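Local coordinates for protein alpha-glucosidase ([Eubacterium] rectale, PDB 6PNR) that probably hydrolyses alpha-linked sulfoquinovosides as a family 31 glycoside hydrolase, cutting the sulfosugar from sulfolipid-derived glycosides, at residues 334-339 with 368-373; 361-366 with 416-421; 201-206 with 407-412. All coordinates share one frame; numbering follows the deposited sequence.

Interaction 1 (334-339 with 368-373). With SO4 (sulfate ion), chain F.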
loop_
_atom_site.group_PDB
_atom_site.type_symbol
_atom_site.label_atom_id
_atom_site.label_comp_id
_atom_site.label_asym_id
_atom_site.label_seq_id
_atom_site.Cartn_x
_atom_site.Cartn_y
_atom_site.Cartn_z
ATOM N N LYS A 334 -18.104 -25.176 25.005
ATOM C CA LYS A 334 -16.858 -25.936 25.049
ATOM C C LYS A 334 -17.122 -27.391 25.414
ATOM O O LYS A 334 -16.565 -28.305 24.791
ATOM C CB LYS A 334 -15.890 -25.305 26.048
ATOM C CG LYS A 334 -14.608 -26.111 26.259
ATOM C CD LYS A 334 -13.703 -25.412 27.254
ATOM C CE LYS A 334 -12.310 -26.036 27.292
ATOM N NZ LYS A 334 -11.396 -25.185 28.100
ATOM N N GLU A 335 -17.982 -27.621 26.412
ATOM C CA GLU A 335 -18.319 -28.981 26.822
ATOM C C GLU A 335 -18.932 -29.772 25.679
ATOM O O GLU A 335 -18.565 -30.931 25.454
ATOM C CB GLU A 335 -19.269 -28.954 28.020
ATOM C CG GLU A 335 -18.581 -28.528 29.315
ATOM C CD GLU A 335 -19.555 -28.226 30.453
ATOM O OE1 GLU A 335 -20.791 -28.289 30.227
ATOM O OE2 GLU A 335 -19.073 -27.920 31.572
ATOM N N LYS A 336 -19.853 -29.160 24.933
ATOM C CA LYS A 336 -20.569 -29.856 23.875
ATOM C C LYS A 336 -19.826 -29.860 22.546
ATOM O O LYS A 336 -20.358 -30.386 21.564
ATOM C CB LYS A 336 -21.963 -29.237 23.702
ATOM C CG LYS A 336 -22.776 -29.268 24.984
ATOM C CD LYS A 336 -24.162 -28.675 24.823
ATOM C CE LYS A 336 -24.963 -28.844 26.112
ATOM N NZ LYS A 336 -26.358 -28.333 25.992
ATOM N N GLY A 337 -18.625 -29.300 22.487
ATOM C CA GLY A 337 -17.838 -29.310 21.263
ATOM C C GLY A 337 -18.436 -28.503 20.127
ATOM O O GLY A 337 -18.370 -28.929 18.971
ATOM N N TYR A 338 -18.997 -27.333 20.427
ATOM C CA TYR A 338 -19.724 -26.541 19.441
ATOM C C TYR A 338 -18.900 -25.403 18.850
ATOM O O TYR A 338 -19.465 -24.543 18.168
ATOM C CB TYR A 338 -21.000 -25.981 20.065
ATOM C CG TYR A 338 -22.088 -27.011 20.287
ATOM C CD1 TYR A 338 -21.992 -28.286 19.733
ATOM C CD2 TYR A 338 -23.225 -26.704 21.036
ATOM C CE1 TYR A 338 -22.992 -29.231 19.930
ATOM C CE2 TYR A 338 -24.233 -27.642 21.233
ATOM C CZ TYR A 338 -24.105 -28.901 20.678
ATOM O OH TYR A 338 -25.090 -29.835 20.869
ATOM N N PHE A 339 -17.588 -25.378 19.079
ATOM C CA PHE A 339 -16.722 -24.332 18.555
ATOM C C PHE A 339 -15.874 -24.858 17.404
ATOM O O PHE A 339 -15.486 -26.030 17.377
ATOM C CB PHE A 339 -15.796 -23.775 19.648
ATOM C CG PHE A 339 -16.509 -22.977 20.713
ATOM C CD1 PHE A 339 -17.260 -21.859 20.380
ATOM C CD2 PHE A 339 -16.395 -23.322 22.054
ATOM C CE1 PHE A 339 -17.907 -21.109 21.370
ATOM C CE2 PHE A 339 -17.036 -22.590 23.038
ATOM C CZ PHE A 339 -17.794 -21.478 22.696
ATOM N N PHE A 368 -25.602 -25.042 15.424
ATOM C CA PHE A 368 -26.534 -24.065 14.858
ATOM C C PHE A 368 -27.849 -24.045 15.633
ATOM O O PHE A 368 -28.300 -22.986 16.087
ATOM C CB PHE A 368 -26.755 -24.388 13.370
ATOM C CG PHE A 368 -27.604 -23.383 12.608
ATOM C CD1 PHE A 368 -28.973 -23.565 12.483
ATOM C CD2 PHE A 368 -27.023 -22.305 11.957
ATOM C CE1 PHE A 368 -29.753 -22.665 11.751
ATOM C CE2 PHE A 368 -27.800 -21.392 11.241
ATOM C CZ PHE A 368 -29.152 -21.576 11.123
ATOM N N GLU A 369 -28.468 -25.215 15.821
ATOM C CA GLU A 369 -29.705 -25.292 16.596
ATOM C C GLU A 369 -29.491 -24.841 18.037
ATOM O O GLU A 369 -30.345 -24.162 18.620
ATOM C CB GLU A 369 -30.255 -26.721 16.560
ATOM C CG GLU A 369 -30.769 -27.123 15.200
ATOM C CD GLU A 369 -31.960 -26.284 14.788
ATOM O OE1 GLU A 369 -32.836 -26.055 15.648
ATOM O OE2 GLU A 369 -32.009 -25.840 13.621
ATOM N N TRP A 370 -28.354 -25.207 18.627
ATOM C CA TRP A 370 -28.044 -24.759 19.980
ATOM C C TRP A 370 -28.039 -23.236 20.064
ATOM O O TRP A 370 -28.615 -22.654 20.990
ATOM C CB TRP A 370 -26.694 -25.335 20.409
ATOM C CG TRP A 370 -26.169 -24.877 21.745
ATOM C CD1 TRP A 370 -26.610 -25.262 22.977
ATOM C CD2 TRP A 370 -25.057 -23.993 21.977
ATOM N NE1 TRP A 370 -25.856 -24.659 23.963
ATOM C CE2 TRP A 370 -24.896 -23.878 23.374
ATOM C CE3 TRP A 370 -24.187 -23.285 21.138
ATOM C CZ2 TRP A 370 -23.901 -23.081 23.952
ATOM C CZ3 TRP A 370 -23.193 -22.492 21.718
ATOM C CH2 TRP A 370 -23.062 -22.401 23.110
ATOM N N PHE A 371 -27.404 -22.568 19.099
ATOM C CA PHE A 371 -27.324 -21.113 19.194
ATOM C C PHE A 371 -28.679 -20.480 18.924
ATOM O O PHE A 371 -29.056 -19.495 19.576
ATOM C CB PHE A 371 -26.253 -20.557 18.249
ATOM C CG PHE A 371 -25.651 -19.255 18.737
ATOM C CD1 PHE A 371 -26.224 -18.046 18.405
ATOM C CD2 PHE A 371 -24.558 -19.254 19.583
ATOM C CE1 PHE A 371 -25.692 -16.848 18.878
ATOM C CE2 PHE A 371 -24.019 -18.062 20.061
ATOM C CZ PHE A 371 -24.590 -16.862 19.710
ATOM N N LYS A 372 -29.438 -21.054 17.990
ATOM C CA LYS A 372 -30.818 -20.647 17.804
ATOM C C LYS A 372 -31.594 -20.747 19.114
ATOM O O LYS A 372 -32.353 -19.836 19.467
ATOM C CB LYS A 372 -31.459 -21.509 16.707
ATOM C CG LYS A 372 -32.808 -21.015 16.233
ATOM C CD LYS A 372 -33.546 -22.069 15.406
ATOM C CE LYS A 372 -32.694 -22.648 14.292
ATOM N NZ LYS A 372 -33.523 -23.590 13.459
ATOM N N ASP A 373 -31.394 -21.834 19.866
ATOM C CA ASP A 373 -32.113 -21.989 21.132
ATOM C C ASP A 373 -31.651 -20.974 22.175
ATOM O O ASP A 373 -32.448 -20.563 23.029
ATOM C CB ASP A 373 -31.944 -23.412 21.672
ATOM C CG ASP A 373 -32.785 -24.441 20.909
ATOM O OD1 ASP A 373 -33.716 -24.054 20.173
ATOM O OD2 ASP A 373 -32.510 -25.648 21.057
HETATM S S SO4 F . -28.157 -29.372 23.117
HETATM O O1 SO4 F . -28.477 -28.617 21.907
HETATM O O2 SO4 F . -26.756 -29.790 23.079
HETATM O O3 SO4 F . -28.378 -28.526 24.291
HETATM O O4 SO4 F . -29.009 -30.559 23.201
#

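Interaction 2 (361-366 with 416-421)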
loop_
_atom_site.group_PDB
_atom_site.type_symbol
_atom_site.label_atom_id
_atom_site.label_comp_id
_atom_site.label_asym_id
_atom_site.label_seq_id
_atom_site.Cartn_x
_atom_site.Cartn_y
_atom_site.Cartn_z
ATOM N N ASP A 361 -19.517 -22.930 15.740
ATOM C CA ASP A 361 -19.427 -23.496 14.391
ATOM C C ASP A 361 -20.825 -23.593 13.796
ATOM O O ASP A 361 -21.510 -24.613 13.894
ATOM C CB ASP A 361 -18.724 -24.849 14.406
ATOM C CG ASP A 361 -18.475 -25.386 13.003
ATOM O OD1 ASP A 361 -18.955 -24.762 12.028
ATOM O OD2 ASP A 361 -17.784 -26.419 12.867
ATOM N N LEU A 362 -21.238 -22.524 13.120
ATOM C CA LEU A 362 -22.577 -22.482 12.555
ATOM C C LEU A 362 -22.785 -23.505 11.442
ATOM O O LEU A 362 -23.924 -23.694 11.019
ATOM C CB LEU A 362 -22.872 -21.077 12.034
ATOM C CG LEU A 362 -22.887 -19.977 13.098
ATOM C CD1 LEU A 362 -23.166 -18.632 12.452
ATOM C CD2 LEU A 362 -23.915 -20.273 14.177
ATOM N N THR A 363 -21.727 -24.150 10.953
ATOM C CA THR A 363 -21.877 -25.199 9.948
ATOM C C THR A 363 -22.180 -26.556 10.566
ATOM O O THR A 363 -22.566 -27.482 9.842
ATOM C CB THR A 363 -20.618 -25.320 9.085
ATOM O OG1 THR A 363 -19.575 -25.957 9.835
ATOM C CG2 THR A 363 -20.145 -23.951 8.639
ATOM N N ASN A 364 -21.988 -26.693 11.870
ATOM C CA ASN A 364 -22.390 -27.878 12.609
ATOM C C ASN A 364 -23.867 -27.727 12.934
ATOM O O ASN A 364 -24.230 -26.858 13.741
ATOM C CB ASN A 364 -21.544 -28.021 13.883
ATOM C CG ASN A 364 -21.938 -29.227 14.720
ATOM O OD1 ASN A 364 -23.052 -29.736 14.618
ATOM N ND2 ASN A 364 -21.017 -29.691 15.551
ATOM N N PRO A 365 -24.748 -28.549 12.349
ATOM C CA PRO A 365 -26.187 -28.359 12.596
ATOM C C PRO A 365 -26.554 -28.386 14.070
ATOM O O PRO A 365 -27.455 -27.642 14.481
ATOM C CB PRO A 365 -26.837 -29.518 11.826
ATOM C CG PRO A 365 -25.826 -29.887 10.778
ATOM C CD PRO A 365 -24.487 -29.662 11.417
ATOM N N GLU A 366 -25.875 -29.202 14.878
ATOM C CA GLU A 366 -26.161 -29.246 16.309
ATOM C C GLU A 366 -25.813 -27.923 16.983
ATOM O O GLU A 366 -26.594 -27.397 17.789
ATOM C CB GLU A 366 -25.397 -30.398 16.963
ATOM C CG GLU A 366 -25.753 -31.769 16.411
ATOM C CD GLU A 366 -25.305 -32.901 17.319
ATOM O OE1 GLU A 366 -24.603 -32.628 18.315
ATOM O OE2 GLU A 366 -25.665 -34.063 17.036
ATOM N N PRO A 416 -21.488 -14.587 7.472
ATOM C CA PRO A 416 -22.572 -13.632 7.748
ATOM C C PRO A 416 -23.949 -14.139 7.375
ATOM O O PRO A 416 -24.918 -13.798 8.061
ATOM C CB PRO A 416 -22.181 -12.417 6.904
ATOM C CG PRO A 416 -20.681 -12.496 6.840
ATOM C CD PRO A 416 -20.414 -13.959 6.677
ATOM N N VAL A 417 -24.075 -14.930 6.303
ATOM C CA VAL A 417 -25.396 -15.435 5.926
ATOM C C VAL A 417 -25.812 -16.600 6.820
ATOM O O VAL A 417 -26.996 -16.733 7.163
ATOM C CB VAL A 417 -25.413 -15.821 4.436
ATOM C CG1 VAL A 417 -26.798 -16.354 4.031
ATOM C CG2 VAL A 417 -25.076 -14.614 3.609
ATOM N N LEU A 418 -24.862 -17.464 7.209
ATOM C CA LEU A 418 -25.184 -18.493 8.202
ATOM C C LEU A 418 -25.695 -17.862 9.489
ATOM O O LEU A 418 -26.682 -18.326 10.078
ATOM C CB LEU A 418 -23.957 -19.364 8.498
ATOM C CG LEU A 418 -23.553 -20.311 7.369
ATOM C CD1 LEU A 418 -22.203 -20.971 7.656
ATOM C CD2 LEU A 418 -24.638 -21.355 7.161
ATOM N N TRP A 419 -25.035 -16.794 9.934
ATOM C CA TRP A 419 -25.445 -16.106 11.150
ATOM C C TRP A 419 -26.807 -15.433 10.964
ATOM O O TRP A 419 -27.670 -15.500 11.849
ATOM C CB TRP A 419 -24.329 -15.121 11.527
ATOM C CG TRP A 419 -24.572 -14.163 12.650
ATOM C CD1 TRP A 419 -24.227 -12.838 12.670
ATOM C CD2 TRP A 419 -25.155 -14.439 13.931
ATOM N NE1 TRP A 419 -24.582 -12.268 13.870
ATOM C CE2 TRP A 419 -25.154 -13.228 14.661
ATOM C CE3 TRP A 419 -25.672 -15.587 14.535
ATOM C CZ2 TRP A 419 -25.666 -13.134 15.950
ATOM C CZ3 TRP A 419 -26.183 -15.486 15.824
ATOM C CH2 TRP A 419 -26.174 -14.269 16.514
ATOM N N ALA A 420 -27.025 -14.800 9.805
ATOM C CA ALA A 420 -28.335 -14.243 9.484
ATOM C C ALA A 420 -29.412 -15.312 9.565
ATOM O O ALA A 420 -30.481 -15.100 10.158
ATOM C CB ALA A 420 -28.309 -13.623 8.088
ATOM N N LYS A 421 -29.132 -16.477 8.973
ATOM C CA LYS A 421 -30.073 -17.597 8.980
ATOM C C LYS A 421 -30.380 -18.061 10.401
ATOM O O LYS A 421 -31.517 -18.426 10.716
ATOM C CB LYS A 421 -29.487 -18.745 8.164
ATOM C CG LYS A 421 -30.472 -19.811 7.747
ATOM C CD LYS A 421 -29.798 -20.801 6.801
ATOM C CE LYS A 421 -30.829 -21.636 6.059
ATOM N NZ LYS A 421 -30.174 -22.524 5.052
#

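Interaction 3 (201-206 with 407-412)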
loop_
_atom_site.group_PDB
_atom_site.type_symbol
_atom_site.label_atom_id
_atom_site.label_comp_id
_atom_site.label_asym_id
_atom_site.label_seq_id
_atom_site.Cartn_x
_atom_site.Cartn_y
_atom_site.Cartn_z
ATOM N N GLN A 201 -12.553 -11.846 -10.989
ATOM C CA GLN A 201 -11.593 -12.830 -10.497
ATOM C C GLN A 201 -12.199 -13.596 -9.322
ATOM O O GLN A 201 -12.696 -12.986 -8.374
ATOM C CB GLN A 201 -10.290 -12.154 -10.064
ATOM C CG GLN A 201 -9.275 -13.135 -9.485
ATOM C CD GLN A 201 -8.014 -12.468 -8.933
ATOM O OE1 GLN A 201 -7.164 -13.128 -8.328
ATOM N NE2 GLN A 201 -7.882 -11.169 -9.147
ATOM N N ILE A 202 -12.148 -14.929 -9.386
ATOM C CA ILE A 202 -12.702 -15.807 -8.356
ATOM C C ILE A 202 -11.620 -16.784 -7.921
ATOM O O ILE A 202 -10.901 -17.331 -8.763
ATOM C CB ILE A 202 -13.941 -16.585 -8.863
ATOM C CG1 ILE A 202 -14.835 -15.719 -9.753
ATOM C CG2 ILE A 202 -14.738 -17.123 -7.686
ATOM C CD1 ILE A 202 -15.543 -14.583 -9.040
ATOM N N TRP A 203 -11.503 -17.023 -6.611
ATOM C CA TRP A 203 -10.454 -17.934 -6.128
ATOM C C TRP A 203 -10.946 -19.375 -6.015
ATOM O O TRP A 203 -10.587 -20.117 -5.088
ATOM C CB TRP A 203 -9.874 -17.440 -4.803
ATOM C CG TRP A 203 -8.971 -16.251 -4.992
ATOM C CD1 TRP A 203 -8.790 -15.533 -6.144
ATOM C CD2 TRP A 203 -8.109 -15.656 -4.011
ATOM N NE1 TRP A 203 -7.882 -14.515 -5.929
ATOM C CE2 TRP A 203 -7.448 -14.575 -4.631
ATOM C CE3 TRP A 203 -7.845 -15.924 -2.663
ATOM C CZ2 TRP A 203 -6.545 -13.756 -3.949
ATOM C CZ3 TRP A 203 -6.950 -15.099 -1.984
ATOM C CH2 TRP A 203 -6.308 -14.036 -2.633
ATOM N N GLU A 204 -11.780 -19.763 -6.975
ATOM C CA GLU A 204 -12.217 -21.129 -7.241
ATOM C C GLU A 204 -12.895 -21.099 -8.601
ATOM O O GLU A 204 -13.223 -20.029 -9.121
ATOM C CB GLU A 204 -13.182 -21.648 -6.174
ATOM C CG GLU A 204 -14.614 -21.146 -6.364
ATOM C CD GLU A 204 -15.580 -21.770 -5.380
ATOM O OE1 GLU A 204 -15.200 -22.765 -4.720
ATOM O OE2 GLU A 204 -16.714 -21.257 -5.253
ATOM N N VAL A 205 -13.110 -22.276 -9.176
ATOM C CA VAL A 205 -14.009 -22.352 -10.322
ATOM C C VAL A 205 -15.430 -22.237 -9.785
ATOM O O VAL A 205 -15.882 -23.126 -9.051
ATOM C CB VAL A 205 -13.810 -23.649 -11.119
ATOM C CG1 VAL A 205 -14.814 -23.727 -12.254
ATOM C CG2 VAL A 205 -12.365 -23.746 -11.643
ATOM N N PRO A 206 -16.168 -21.179 -10.111
ATOM C CA PRO A 206 -17.497 -21.003 -9.519
ATOM C C PRO A 206 -18.502 -21.979 -10.101
ATOM O O PRO A 206 -18.436 -22.341 -11.277
ATOM C CB PRO A 206 -17.857 -19.560 -9.895
ATOM C CG PRO A 206 -17.168 -19.362 -11.204
ATOM C CD PRO A 206 -15.868 -20.141 -11.110
ATOM N N SER A 407 -13.105 -25.458 3.163
ATOM C CA SER A 407 -12.006 -24.593 3.573
ATOM C C SER A 407 -12.542 -23.296 4.178
ATOM O O SER A 407 -13.562 -22.769 3.720
ATOM C CB SER A 407 -11.107 -24.265 2.384
ATOM O OG SER A 407 -10.261 -23.173 2.692
ATOM N N PRO A 408 -11.880 -22.753 5.202
ATOM C CA PRO A 408 -12.249 -21.410 5.673
ATOM C C PRO A 408 -12.064 -20.338 4.613
ATOM O O PRO A 408 -12.651 -19.255 4.745
ATOM C CB PRO A 408 -11.318 -21.196 6.872
ATOM C CG PRO A 408 -10.143 -22.093 6.583
ATOM C CD PRO A 408 -10.757 -23.311 5.975
ATOM N N MET A 409 -11.293 -20.607 3.551
ATOM C CA MET A 409 -11.242 -19.681 2.421
ATOM C C MET A 409 -12.583 -19.594 1.696
ATOM O O MET A 409 -12.823 -18.630 0.963
ATOM C CB MET A 409 -10.140 -20.097 1.447
ATOM C CG MET A 409 -8.713 -19.926 1.992
ATOM S SD MET A 409 -8.312 -18.217 2.368
ATOM C CE MET A 409 -8.488 -17.440 0.764
ATOM N N ILE A 410 -13.460 -20.568 1.902
ATOM C CA ILE A 410 -14.796 -20.562 1.334
ATOM C C ILE A 410 -15.840 -20.169 2.372
ATOM O O ILE A 410 -16.791 -19.458 2.053
ATOM C CB ILE A 410 -15.119 -21.949 0.735
ATOM C CG1 ILE A 410 -14.112 -22.333 -0.352
ATOM C CG2 ILE A 410 -16.568 -22.011 0.236
ATOM C CD1 ILE A 410 -14.096 -21.420 -1.549
ATOM N N GLU A 411 -15.677 -20.624 3.621
ATOM C CA GLU A 411 -16.679 -20.345 4.641
ATOM C C GLU A 411 -16.577 -18.940 5.224
ATOM O O GLU A 411 -17.548 -18.479 5.839
ATOM C CB GLU A 411 -16.588 -21.371 5.772
ATOM C CG GLU A 411 -16.841 -22.801 5.331
ATOM C CD GLU A 411 -18.308 -23.097 5.125
ATOM O OE1 GLU A 411 -19.103 -22.146 4.958
ATOM O OE2 GLU A 411 -18.672 -24.294 5.147
ATOM N N HIS A 412 -15.438 -18.259 5.054
ATOM C CA HIS A 412 -15.281 -16.916 5.611
ATOM C C HIS A 412 -16.391 -15.981 5.140
ATOM O O HIS A 412 -17.070 -15.347 5.957
ATOM C CB HIS A 412 -13.911 -16.335 5.253
ATOM C CG HIS A 412 -13.763 -14.900 5.652
ATOM N ND1 HIS A 412 -13.328 -14.518 6.904
ATOM C CD2 HIS A 412 -14.052 -13.754 4.989
ATOM C CE1 HIS A 412 -13.328 -13.200 6.985
ATOM N NE2 HIS A 412 -13.766 -12.712 5.838
#

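Interaction 1 (334-339 with 368-373)
A sulfate ion, probably left from the crystallisation liquor, is gripped by K336 and Y338 beside W370. K336 NZ gives it a short hydrogen bond, 2.6 Å to sulfate O3, and a weak one to O2; Y338 OH donates to the same O2 at 2.8 Å. The lysine arrives as a straight rod, all its torsions beyond CG extended. Its NZ also forms a salt bridge to E332, and E332 in turn accepts from W370 NE1, which ties the lysine and the indole to one carboxylate.

The two rings make the apolar part. Y338 brings the CD2-CE2 side of its ring over one face of the indole, with CD2 3.4 Å from W370 CD2 and CE2 3.4 Å from W370 CG. The planes are turned 58° from each other, so the two rings meet obliquely. CG of W370 lies anti to the backbone N (chi1 175°), which carries the indole out from helix 365-380 toward the tyrosine. K336 CB covers one face of the Y338 ring, over its centre, while the tryptophan meets the same ring at its edge.

The turn that delivers K336 and Y338 ends helix 328-335: G337 leaves the helix at positive phi with two bonds running back into the last turn, one of them from G337 N to K334 O at 3.2 Å. This is a Schellman motif, and it leads the chain out of the helix to pack against helix 365-380 on the periphery of the family 31 TIM-barrel domain.

Interaction 2 (361-366 with 416-421)
An Asx turn at D361, within a type I beta turn leading into helix 365-380, presents L362 and T363 to helix 408-429 in the TIM-barrel domain. L362 lies against the helix at L418 and W419: its CB is 4.1 Å from L418 CB, while CD1 reaches the backbone at W419 N, 3.6 Å away, and touches W419 CB. The extended end of the leucine (chi2 179°) carries CD1 that far. T363 adds its methyl, CG2 standing 3.8 Å from L418 CD1 where the two side chains cross at a slant.

The turn is fixed from within. D361 OD1 takes two bonds from the same face of its carboxylate plane, from T363 N at 3.0 Å and T363 OG1 at 2.6 Å. A valine in place of T363 would probably leave D361 OD1 with the backbone N alone in this turn and S404 N without its hydroxyl partner. N364 then caps the helix, its OD1 accepting from E366 N at 2.9 Å.

No hydrogen bond crosses between 361-366 and 416-421. The chemistry therefore divides in two: polar bonds set the shape of the turn, and aliphatic packing joins it to the helix.

Interaction 3 (201-206 with 407-412)
Two touches join W203 and E204 to the first turn of helix 408-429, one apolar and one of a carboxylate oxygen against a methyl. In the first, the methyl of M409 comes up to the rim of the W203 indole, near its plane: M409 CE is 3.8 Å from W203 CE3 and 3.9 Å from W203 CZ3. The methionine curls to get there, bent at both chi2 (-62°) and chi3 (-61°), which brings CE round to the benzo edge of the ring. In the second, I410 CD1 lies 3.6 Å from E204 OE1, the two side chains crossing at about a right angle. E204 has CG between its backbone N and carbonyl carbon, and the extended chain carries the carboxylate across the isoleucine methyl, with OE2 bonded to S184.

No hydrogen bond joins the two segments directly; I410 O bonds T185 OG1, next to S184. W203 NE1 donates to Q201 OE1 at 2.9 Å, the acceptor lying close to the indole plane, which helps fix the ring's rotation. At the helix start, S407 is the N-cap and its OG accepts from M409 N at 2.9 Å. S407 O is used twice, by I410 N at 2.9 Å and by E411 N at 3.0 Å.

Aromatic and charged neighbours complete the setting of W203: Y187 stacks on the indole, and R101 makes a cation-pi contact with it.

What results is an interdomain contact, the loop just after strand 197-202 in the N-terminal beta-sheet region meeting the capped N-terminal turn of a helix of the family 31 TIM-barrel domain.

How the interactions relate
Segment 201-206, at the end of a strand of the N-terminal beta region, comes first, and its return partner is 407-412, so interaction 3 closes the longest loop, spanning some two hundred residues. Interaction 1 (334-339 with 368-373) falls wholly within that loop. Interaction 2 crosses both: 361-366 starts inside the loops of interactions 1 and 3, while 416-421 lies beyond them. Helix 365-380 is shared by interactions 1 and 2, which also meet through Y338 O and D361 N at 2.9 Å, probably a hydrogen bond. Helix 408-429 serves interactions 2 and 3, and so links barrel-domain helix packing to the N-terminal sheets.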